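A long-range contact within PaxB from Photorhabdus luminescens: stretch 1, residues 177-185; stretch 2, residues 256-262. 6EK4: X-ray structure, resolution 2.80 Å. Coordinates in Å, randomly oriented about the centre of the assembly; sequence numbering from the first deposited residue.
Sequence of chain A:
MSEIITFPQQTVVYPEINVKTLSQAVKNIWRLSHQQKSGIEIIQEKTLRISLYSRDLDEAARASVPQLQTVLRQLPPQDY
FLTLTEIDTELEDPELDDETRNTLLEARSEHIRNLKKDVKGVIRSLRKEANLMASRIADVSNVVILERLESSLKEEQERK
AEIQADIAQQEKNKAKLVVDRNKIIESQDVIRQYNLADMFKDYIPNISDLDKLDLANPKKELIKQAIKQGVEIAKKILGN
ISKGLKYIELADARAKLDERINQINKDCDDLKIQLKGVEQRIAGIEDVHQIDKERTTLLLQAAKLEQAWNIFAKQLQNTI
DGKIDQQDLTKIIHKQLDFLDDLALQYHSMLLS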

# COMPACT_ATOMS: atom_id res chain seq x y z
N LEU A 177 23.09 18.70 -30.40
CA LEU A 177 24.55 18.61 -30.49
C LEU A 177 25.02 17.38 -31.28
O LEU A 177 26.08 17.41 -31.91
N VAL A 178 24.23 16.30 -31.26
CA VAL A 178 24.56 15.08 -31.99
C VAL A 178 24.50 15.31 -33.50
O VAL A 178 25.38 14.83 -34.23
N VAL A 179 23.48 16.02 -33.99
CA VAL A 179 23.40 16.33 -35.42
C VAL A 179 24.45 17.37 -35.81
O VAL A 179 25.09 17.23 -36.86
N ASP A 180 24.65 18.38 -34.97
CA ASP A 180 25.69 19.40 -35.20
C ASP A 180 27.08 18.76 -35.30
O ASP A 180 27.91 19.20 -36.09
N ARG A 181 27.31 17.74 -34.48
CA ARG A 181 28.54 16.95 -34.55
C ARG A 181 28.59 16.14 -35.85
O ARG A 181 29.62 16.12 -36.52
N ASN A 182 27.49 15.48 -36.18
CA ASN A 182 27.42 14.65 -37.39
C ASN A 182 27.53 15.44 -38.69
O ASN A 182 27.95 14.90 -39.71
N LYS A 183 27.16 16.72 -38.65
CA LYS A 183 27.32 17.61 -39.81
C LYS A 183 28.80 17.90 -40.05
O LYS A 183 29.26 17.92 -41.20
N ILE A 184 29.54 18.12 -38.97
CA ILE A 184 30.99 18.35 -39.04
C ILE A 184 31.72 17.07 -39.47
O ILE A 184 32.70 17.14 -40.21
N ILE A 185 31.25 15.92 -39.00
CA ILE A 185 31.83 14.64 -39.39
C ILE A 185 31.68 14.40 -40.90
O ILE A 185 32.61 13.91 -41.55
N LYS A 256 35.02 20.11 -28.96
CA LYS A 256 34.20 20.82 -27.97
C LYS A 256 32.80 20.23 -27.85
O LYS A 256 32.23 20.16 -26.76
N LEU A 257 32.24 19.80 -28.98
CA LEU A 257 30.92 19.15 -29.00
C LEU A 257 30.96 17.78 -28.32
O LEU A 257 30.08 17.45 -27.53
N ASP A 258 31.98 16.98 -28.64
CA ASP A 258 32.19 15.68 -27.98
C ASP A 258 32.33 15.83 -26.47
O ASP A 258 31.83 15.00 -25.71
N GLU A 259 33.00 16.90 -26.04
CA GLU A 259 33.17 17.20 -24.61
C GLU A 259 31.85 17.59 -23.96
O GLU A 259 31.60 17.23 -22.80
N ARG A 260 31.01 18.32 -24.69
CA ARG A 260 29.73 18.78 -24.15
C ARG A 260 28.69 17.66 -24.16
O ARG A 260 27.89 17.55 -23.23
N ILE A 261 28.70 16.84 -25.21
CA ILE A 261 27.81 15.67 -25.30
C ILE A 261 28.14 14.65 -24.21
O ILE A 261 27.24 14.11 -23.57
N ASN A 262 29.43 14.40 -24.01
CA ASN A 262 29.90 13.52 -22.94
C ASN A 262 29.50 14.05 -21.56
O ASN A 262 29.13 13.27 -20.69

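Two helices that run in nearly opposite directions can pack by seating the side chains of one in the hollows of the other, and the contact between residues 177-185 and 256-262 of PaxB illustrates the principle on a small scale. The axes approach to 9.9 Å and their N-to-C directions differ by 154°, so the pairing is roughly antiparallel. The backbones come nearest at R181 and L257, whose CA atoms lie 6.4 Å apart. Together the two stretches bury 400 Å², most of it on L177 and R181 of the first helix and on L257 and I261 of the second.

The second stretch opens with K256, which is out of reach of its partner and leaves the first contact to L257. This leucine is the knob of the classical description: its CA-to-CB bond points toward the other helix, and its side chain sits among L177, D180, R181 and I184. Its chi1 of -96° lies between the usual wells, while chi2 is p. The methyl L257 CD2 enters the hollow, lying 4.2 Å from L177 O, 4.0 Å from D180 CB and 3.7 Å from R181 N. At the far side of the socket, L257 CD2 meets I184 CD1 at 4.2 Å, an apolar contact with an isoleucine in the m, t conformation. Because L177 O already accepts the backbone hydrogen bond from R181 N (2.9 Å), the methyl packs against a stretch of helix whose polar groups at this point are paired with each other.

D258 supplies the polar element. Its CA-to-CB bond points sideways, but with chi1 m the carboxylate comes nearer to the opposing helix, where D258 OD1 forms a salt bridge with R181 NE at 3.0 Å. The arginine reaches it with an extended chain, chi1 to chi3 all t, and the approach to the guanidinium is oblique. No hydrogen bond joins the two stretches, so this ion pair stands as their specific polar link. D258 OD2 is hydrogen-bonded just outside the stretches.

E259 takes no part, but R260 points its CA-to-CB bond toward the first helix. Its contact is made by the aliphatic part of the chain: R260 CD lies 4.0 Å from L177 CD2, allowing the leucine, with chi1 m and chi2 p, to pack against methylene rather than charge.

One turn after L257, I261 again points toward the partner, in the m, t conformation. Its CG1 lies 3.6 Å from L177 CB, and its CD1 is 3.6 Å from L177 O and 4.2 Å from V178 CG2. V178, with chi1 t, directs its CA-to-CB bond away, yet still reaches this contact. I261 CD1 also lies 4.0 Å from R181 CD, so the same arginine that pairs with D258 lends its aliphatic stem to the apolar packing. N262 closes the stretch out of reach of the first helix.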

# COMPACT_ATOMS: atom_id res chain seq x y z
CB LEU A 177 25.18 18.60 -29.09
CG LEU A 177 25.53 19.95 -28.46
CD1 LEU A 177 24.53 21.04 -28.79
CD2 LEU A 177 25.68 19.79 -26.95
CB VAL A 178 23.64 13.89 -31.59
CG1 VAL A 178 23.78 12.73 -32.56
CG2 VAL A 178 23.97 13.43 -30.17
CB VAL A 179 21.98 16.75 -35.88
CG1 VAL A 179 20.97 15.67 -35.55
CG2 VAL A 179 21.54 18.08 -35.28
CB ASP A 180 25.68 20.45 -34.08
CG ASP A 180 24.45 21.34 -34.12
OD1 ASP A 180 23.50 21.03 -34.86
OD2 ASP A 180 24.44 22.36 -33.39
CB ARG A 181 28.65 16.02 -33.33
CG ARG A 181 29.71 14.94 -33.44
CD ARG A 181 29.80 14.14 -32.14
NE ARG A 181 30.35 12.80 -32.36
CZ ARG A 181 29.67 11.76 -32.83
NH1 ARG A 181 28.39 11.88 -33.17
NH2 ARG A 181 30.28 10.59 -32.98
CB ASN A 182 26.14 13.80 -37.40
CG ASN A 182 26.18 12.65 -36.41
OD1 ASN A 182 27.25 12.24 -35.96
ND2 ASN A 182 25.01 12.11 -36.08
CB LYS A 183 26.56 18.93 -39.59
CG LYS A 183 25.06 18.78 -39.35
CD LYS A 183 24.22 19.04 -40.58
CE LYS A 183 22.74 19.09 -40.20
NZ LYS A 183 21.84 19.23 -41.38
CB ILE A 184 31.54 18.86 -37.68
CG1 ILE A 184 30.99 20.26 -37.40
CG2 ILE A 184 33.06 18.87 -37.68
CD1 ILE A 184 31.34 20.80 -36.02
CB ILE A 185 31.23 13.46 -38.58
CG1 ILE A 185 31.69 13.55 -37.12
CG2 ILE A 185 31.64 12.12 -39.17
CD1 ILE A 185 30.87 12.72 -36.16
CB LYS A 256 34.12 22.31 -28.29
CG LYS A 256 35.40 23.08 -27.99
CD LYS A 256 35.20 24.58 -28.13
CE LYS A 256 36.46 25.34 -27.77
NZ LYS A 256 36.31 26.81 -28.01
CB LEU A 257 30.38 19.02 -30.43
CG LEU A 257 29.41 20.10 -30.92
CD1 LEU A 257 29.78 21.49 -30.43
CD2 LEU A 257 29.33 20.08 -32.44
CB ASP A 258 33.42 14.96 -28.55
CG ASP A 258 33.14 14.28 -29.88
OD1 ASP A 258 32.10 13.60 -30.00
OD2 ASP A 258 33.98 14.40 -30.80
CB GLU A 259 34.20 18.32 -24.42
CG GLU A 259 34.47 18.68 -22.96
CD GLU A 259 35.54 19.75 -22.80
OE1 GLU A 259 35.52 20.44 -21.76
OE2 GLU A 259 36.40 19.89 -23.70
CB ARG A 260 29.22 20.00 -24.94
CG ARG A 260 28.57 21.06 -24.06
CD ARG A 260 28.08 22.27 -24.85
NE ARG A 260 29.13 22.89 -25.66
CZ ARG A 260 28.95 23.96 -26.44
NH1 ARG A 260 27.76 24.54 -26.53
NH2 ARG A 260 29.97 24.44 -27.14
CB ILE A 261 27.87 15.00 -26.69
CG1 ILE A 261 27.23 15.91 -27.74
CG2 ILE A 261 27.16 13.65 -26.68
CD1 ILE A 261 27.46 15.48 -29.17
CB ASN A 262 31.42 13.35 -23.01
CG ASN A 262 31.96 12.47 -21.90
OD1 ASN A 262 31.46 11.37 -21.66
ND2 ASN A 262 32.99 12.95 -21.21